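Long-range contact in phage related exonuclease (Haemophilus somnus 129PT, PDB 3K93), which probably degrades DNA as a metal-dependent exonuclease of phage type: residues 153-165 / 176-190. Numbering follows the deposited sequence. Where two conformers were deposited one is given.
Sequences AQIDFVLFPTPLN and LIDLVEQIPQIRRIT
Phe157 and Thr190 form an antiparallel hydrogen-bonded pair, Val158 and Ile189 the non-hydrogen-bonded pair next to it, and the pairing runs on to Leu159 N, which donates to Arg188 O (2.9 Å). Beyond this residues 182-187 swing away, and helix 173-181 returns beside Pro161 and Thr162; the guanidinium of Arg188 spans the gap in pairing. With its chain bent at chi3 (-79°), Arg188 sends NH1 to Leu159 O (2.6 Å), an acceptor lying near the guanidinium plane, while NE and NH2 together grip Ile183 O side-on. Both carbonyls thus lie at the edge of one flat cation, which is held against rotation by three bonds and ties Ile183 to Leu159, on the segment that continues from strand 152-158.

On the helix side, Val180 CG1, anti to the backbone N (chi1 176°), lies over the Phe160-Pro161 peptide, closest to Pro161 N (3.6 Å), and also touches Leu159 CG and Pro161 CD. Pro161 also turns its CG to the aliphatic CG of Glu181, the two side chains crossing almost at a right angle. Thr162 N donates to Leu176 O (2.9 Å), and the Thr162 hydroxyl, hydrogen-bonded to Lys63, rests against Leu176 CB. Farther out, Leu164 CD2 meets the end of Ile177, CD1 (3.9 Å).

At the strands, Val158 and Ile189 lie side by side through CG1 and CG1 (3.8 Å), and Ile189 CD1 reaches on to the carboxylate of Asp156, which is bound by Arg79 and Thr191. The Gln185 amide nitrogen comes to the edge of the Phe160 ring, its plane 86° from the ring plane.

This is the helical connection between adjacent antiparallel strands; strand 108-114, on the other side of 152-158, carries sodium ligands Asp111 and Thr112. The buried arginine, its charge probably eased by two carbonyl dipoles, fastens the connection beside Leu159.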
loop_
_atom_site.group_PDB
_atom_site.type_symbol
_atom_site.label_atom_id
_atom_site.label_comp_id
_atom_site.label_asym_id
_atom_site.label_seq_id
_atom_site.Cartn_x
_atom_site.Cartn_y
_atom_site.Cartn_z
ATOM N N ALA A 153 1.930 32.688 1.581
ATOM C CA ALA A 153 3.007 31.706 1.515
ATOM C C ALA A 153 3.099 31.243 0.064
ATOM O O ALA A 153 2.087 31.187 -0.642
ATOM C CB ALA A 153 2.714 30.478 2.434
ATOM N N GLN A 154 4.310 30.935 -0.370
ATOM C CA GLN A 154 4.526 30.389 -1.668
ATOM C C GLN A 154 5.396 29.166 -1.540
ATOM O O GLN A 154 6.471 29.238 -0.983
ATOM C CB GLN A 154 5.168 31.454 -2.569
ATOM C CG GLN A 154 4.267 32.652 -2.828
ATOM C CD GLN A 154 4.918 33.657 -3.697
ATOM O OE1 GLN A 154 5.807 33.327 -4.459
ATOM N NE2 GLN A 154 4.494 34.905 -3.591
ATOM N N ILE A 155 4.914 28.038 -2.042
ATOM C CA ILE A 155 5.645 26.777 -1.972
ATOM C C ILE A 155 6.341 26.646 -3.305
ATOM O O ILE A 155 5.686 26.550 -4.341
ATOM C CB ILE A 155 4.697 25.584 -1.772
ATOM C CG1 ILE A 155 3.867 25.745 -0.507
ATOM C CG2 ILE A 155 5.462 24.277 -1.731
ATOM C CD1 ILE A 155 2.579 24.908 -0.513
ATOM N N ASP A 156 7.663 26.693 -3.282
ATOM C CA ASP A 156 8.497 26.504 -4.479
ATOM C C ASP A 156 8.930 25.029 -4.575
ATOM O O ASP A 156 9.851 24.592 -3.873
ATOM C CB ASP A 156 9.756 27.371 -4.366
ATOM C CG ASP A 156 9.515 28.853 -4.701
ATOM O OD1 ASP A 156 8.398 29.265 -5.119
ATOM O OD2 ASP A 156 10.497 29.605 -4.576
ATOM N N PHE A 157 8.246 24.258 -5.414
ATOM C CA PHE A 157 8.669 22.913 -5.773
ATOM C C PHE A 157 9.797 23.093 -6.788
ATOM O O PHE A 157 9.585 23.715 -7.823
ATOM C CB PHE A 157 7.530 22.149 -6.428
ATOM C CG PHE A 157 6.428 21.817 -5.495
ATOM C CD1 PHE A 157 6.538 20.739 -4.643
ATOM C CD2 PHE A 157 5.273 22.559 -5.470
ATOM C CE1 PHE A 157 5.517 20.424 -3.776
ATOM C CE2 PHE A 157 4.246 22.236 -4.602
ATOM C CZ PHE A 157 4.372 21.190 -3.755
ATOM N N VAL A 158 10.975 22.531 -6.467
ATOM C CA VAL A 158 12.179 22.694 -7.266
ATOM C C VAL A 158 12.858 21.349 -7.530
ATOM O O VAL A 158 13.045 20.530 -6.605
ATOM C CB VAL A 158 13.154 23.672 -6.596
ATOM C CG1 VAL A 158 12.584 25.081 -6.638
ATOM C CG2 VAL A 158 13.442 23.259 -5.171
ATOM N N LEU A 159 13.195 21.102 -8.796
ATOM C CA LEU A 159 13.879 19.877 -9.229
ATOM C C LEU A 159 15.299 20.206 -9.627
ATOM O O LEU A 159 15.532 20.920 -10.628
ATOM C CB LEU A 159 13.163 19.229 -10.436
ATOM C CG LEU A 159 13.821 17.941 -10.931
ATOM C CD1 LEU A 159 13.852 16.854 -9.826
ATOM C CD2 LEU A 159 13.163 17.400 -12.251
ATOM N N PHE A 160 16.247 19.700 -8.840
ATOM C CA PHE A 160 17.639 19.744 -9.189
ATOM C C PHE A 160 18.076 18.309 -9.428
ATOM O O PHE A 160 17.431 17.376 -8.941
ATOM C CB PHE A 160 18.476 20.286 -8.005
ATOM C CG PHE A 160 18.163 21.711 -7.617
ATOM C CD1 PHE A 160 18.565 22.764 -8.421
ATOM C CD2 PHE A 160 17.503 21.998 -6.436
ATOM C CE1 PHE A 160 18.290 24.071 -8.081
ATOM C CE2 PHE A 160 17.235 23.346 -6.080
ATOM C CZ PHE A 160 17.633 24.371 -6.914
ATOM N N PRO A 161 19.207 18.126 -10.090
ATOM C CA PRO A 161 19.789 16.782 -10.157
ATOM C C PRO A 161 20.079 16.230 -8.785
ATOM O O PRO A 161 20.435 16.994 -7.882
ATOM C CB PRO A 161 21.113 16.991 -10.901
ATOM C CG PRO A 161 21.072 18.317 -11.446
ATOM C CD PRO A 161 20.056 19.130 -10.738
ATOM N N THR A 162 19.939 14.914 -8.617
ATOM C CA THR A 162 20.199 14.283 -7.346
ATOM C C THR A 162 21.709 14.215 -7.137
ATOM O O THR A 162 22.410 13.764 -8.010
ATOM C CB THR A 162 19.547 12.874 -7.299
ATOM O OG1 THR A 162 18.126 13.023 -7.406
ATOM C CG2 THR A 162 19.858 12.133 -5.991
ATOM N N PRO A 163 22.213 14.690 -5.985
ATOM C CA PRO A 163 23.658 14.595 -5.690
ATOM C C PRO A 163 24.123 13.146 -5.728
ATOM O O PRO A 163 23.417 12.270 -5.231
ATOM C CB PRO A 163 23.773 15.128 -4.257
ATOM C CG PRO A 163 22.510 15.831 -3.960
ATOM C CD PRO A 163 21.470 15.393 -4.928
ATOM N N LEU A 164 25.284 12.904 -6.313
ATOM C CA LEU A 164 25.808 11.547 -6.502
ATOM C C LEU A 164 25.809 10.693 -5.254
ATOM O O LEU A 164 25.471 9.527 -5.307
ATOM C CB LEU A 164 27.215 11.582 -7.070
ATOM C CG LEU A 164 27.302 11.668 -8.590
ATOM C CD1 LEU A 164 28.728 12.077 -9.055
ATOM C CD2 LEU A 164 26.865 10.323 -9.233
ATOM N N ASN A 165 26.132 11.291 -4.119
ATOM C CA ASN A 165 26.241 10.538 -2.900
ATOM C C ASN A 165 24.885 9.952 -2.430
ATOM O O ASN A 165 24.855 9.151 -1.524
ATOM C CB ASN A 165 26.908 11.398 -1.798
ATOM C CG ASN A 165 25.932 12.342 -1.123
ATOM O OD1 ASN A 165 25.396 12.016 -0.072
ATOM N ND2 ASN A 165 25.666 13.496 -1.735
ATOM N N LEU A 176 18.124 10.450 -12.620
ATOM C CA LEU A 176 18.185 11.366 -11.510
ATOM C C LEU A 176 19.109 12.583 -11.724
ATOM O O LEU A 176 18.969 13.575 -10.993
ATOM C CB LEU A 176 18.600 10.619 -10.243
ATOM C CG LEU A 176 17.663 9.499 -9.781
ATOM C CD1 LEU A 176 18.227 8.811 -8.573
ATOM C CD2 LEU A 176 16.262 10.031 -9.508
ATOM N N ILE A 177 20.031 12.493 -12.689
ATOM C CA ILE A 177 20.953 13.569 -13.062
ATOM C C ILE A 177 20.861 13.993 -14.556
ATOM O O ILE A 177 20.466 15.121 -14.871
ATOM C CB ILE A 177 22.427 13.189 -12.783
ATOM C CG1 ILE A 177 22.632 12.779 -11.302
ATOM C CG2 ILE A 177 23.376 14.373 -13.187
ATOM C CD1 ILE A 177 24.131 12.396 -10.996
ATOM N N ASP A 178 21.216 13.107 -15.472
ATOM C CA ASP A 178 21.337 13.496 -16.899
ATOM C C ASP A 178 20.057 14.087 -17.495
ATOM O O ASP A 178 20.075 15.155 -18.118
ATOM C CB ASP A 178 21.752 12.299 -17.762
ATOM C CG ASP A 178 23.081 11.681 -17.326
ATOM O OD1 ASP A 178 23.720 12.189 -16.379
ATOM O OD2 ASP A 178 23.469 10.664 -17.915
ATOM N N LEU A 179 18.945 13.389 -17.312
ATOM C CA LEU A 179 17.665 13.878 -17.819
ATOM C C LEU A 179 17.240 15.199 -17.192
ATOM O O LEU A 179 16.558 15.962 -17.833
ATOM C CB LEU A 179 16.559 12.862 -17.568
ATOM C CG LEU A 179 16.597 11.558 -18.345
ATOM C CD1 LEU A 179 15.342 10.742 -17.922
ATOM C CD2 LEU A 179 16.697 11.803 -19.889
ATOM N N VAL A 180 17.646 15.461 -15.944
ATOM C CA VAL A 180 17.249 16.664 -15.242
ATOM C C VAL A 180 18.044 17.891 -15.749
ATOM O O VAL A 180 17.493 18.967 -15.966
ATOM C CB VAL A 180 17.420 16.511 -13.722
ATOM C CG1 VAL A 180 17.080 17.838 -12.983
ATOM C CG2 VAL A 180 16.577 15.310 -13.179
ATOM N N GLU A 181 19.326 17.688 -15.964
ATOM C CA GLU A 181 20.216 18.714 -16.488
ATOM C C GLU A 181 19.878 19.158 -17.915
ATOM O O GLU A 181 20.289 20.221 -18.315
ATOM C CB GLU A 181 21.650 18.211 -16.463
ATOM C CG GLU A 181 22.207 18.180 -15.086
ATOM C CD GLU A 181 23.639 17.650 -15.017
ATOM O OE1 GLU A 181 24.133 17.101 -16.024
ATOM O OE2 GLU A 181 24.248 17.767 -13.927
ATOM N N GLN A 182 19.154 18.342 -18.667
ATOM C CA GLN A 182 18.646 18.750 -19.965
ATOM C C GLN A 182 17.487 19.707 -19.919
ATOM O O GLN A 182 17.165 20.262 -20.926
ATOM C CB GLN A 182 18.140 17.541 -20.712
ATOM C CG GLN A 182 19.243 16.637 -21.109
ATOM C CD GLN A 182 18.897 15.979 -22.373
ATOM O OE1 GLN A 182 19.408 16.348 -23.425
ATOM N NE2 GLN A 182 17.908 15.076 -22.312
ATOM N N ILE A 183 16.828 19.863 -18.777
ATOM C CA ILE A 183 15.612 20.649 -18.717
ATOM C C ILE A 183 16.035 22.020 -18.245
ATOM O O ILE A 183 16.704 22.126 -17.245
ATOM C CB ILE A 183 14.590 20.066 -17.715
ATOM C CG1 ILE A 183 14.291 18.590 -18.002
ATOM C CG2 ILE A 183 13.310 20.871 -17.689
ATOM C CD1 ILE A 183 13.406 17.937 -16.867
ATOM N N PRO A 184 15.668 23.083 -18.970
ATOM C CA PRO A 184 15.938 24.422 -18.465
ATOM C C PRO A 184 15.496 24.632 -16.999
ATOM O O PRO A 184 14.385 24.217 -16.587
ATOM C CB PRO A 184 15.116 25.305 -19.384
ATOM C CG PRO A 184 15.071 24.583 -20.643
ATOM C CD PRO A 184 14.973 23.124 -20.259
ATOM N N GLN A 185 16.367 25.249 -16.221
ATOM C CA GLN A 185 16.094 25.477 -14.836
ATOM C C GLN A 185 14.792 26.230 -14.595
ATOM O O GLN A 185 14.080 25.903 -13.651
ATOM C CB GLN A 185 17.229 26.203 -14.148
ATOM C CG GLN A 185 17.199 26.049 -12.630
ATOM C CD GLN A 185 18.308 26.805 -11.977
ATOM O OE1 GLN A 185 18.360 28.044 -12.080
ATOM N NE2 GLN A 185 19.228 26.079 -11.310
ATOM N N ILE A 186 14.446 27.187 -15.447
ATOM C CA ILE A 186 13.180 27.888 -15.276
ATOM C C ILE A 186 11.962 26.972 -15.407
ATOM O O ILE A 186 10.949 27.294 -14.834
ATOM C CB ILE A 186 12.997 29.208 -16.129
ATOM C CG1 ILE A 186 13.287 28.996 -17.598
ATOM C CG2 ILE A 186 13.891 30.397 -15.590
ATOM C CD1 ILE A 186 12.501 27.933 -18.227
ATOM N N ARG A 187 12.070 25.821 -16.087
ATOM C CA ARG A 187 10.960 24.847 -16.117
ATOM C C ARG A 187 10.936 23.873 -14.936
ATOM O O ARG A 187 9.997 23.055 -14.812
ATOM C CB ARG A 187 10.977 24.053 -17.414
ATOM C CG ARG A 187 10.521 24.901 -18.629
ATOM C CD ARG A 187 10.894 24.250 -19.900
ATOM N NE ARG A 187 10.542 25.072 -21.058
ATOM C CZ ARG A 187 10.681 24.682 -22.324
ATOM N NH1 ARG A 187 11.174 23.483 -22.615
ATOM N NH2 ARG A 187 10.327 25.494 -23.309
ATOM N N ARG A 188 11.943 23.958 -14.071
ATOM C CA ARG A 188 12.062 23.030 -12.948
ATOM C C ARG A 188 11.688 23.655 -11.610
ATOM O O ARG A 188 12.002 23.099 -10.575
ATOM C CB ARG A 188 13.472 22.426 -12.906
ATOM C CG ARG A 188 13.652 21.400 -13.996
ATOM C CD ARG A 188 14.993 20.683 -13.917
ATOM N NE ARG A 188 16.091 21.480 -14.458
ATOM C CZ ARG A 188 17.112 21.980 -13.765
ATOM N NH1 ARG A 188 17.234 21.805 -12.455
ATOM N NH2 ARG A 188 18.044 22.687 -14.393
ATOM N N ILE A 189 11.038 24.823 -11.638
ATOM C CA ILE A 189 10.454 25.417 -10.436
ATOM C C ILE A 189 8.976 25.604 -10.726
ATOM O O ILE A 189 8.633 26.176 -11.742
ATOM C CB ILE A 189 11.176 26.749 -9.979
ATOM C CG1 ILE A 189 10.458 27.356 -8.766
ATOM C CG2 ILE A 189 11.282 27.742 -11.089
ATOM C CD1 ILE A 189 11.259 28.437 -8.037
ATOM N N THR A 190 8.116 25.093 -9.856
ATOM C CA THR A 190 6.691 25.347 -9.922
ATOM C C THR A 190 6.275 25.831 -8.562
ATOM O O THR A 190 6.562 25.164 -7.553
ATOM C CB THR A 190 5.876 24.094 -10.292
ATOM O OG1 THR A 190 6.314 23.612 -11.561
ATOM C CG2 THR A 190 4.351 24.409 -10.397
#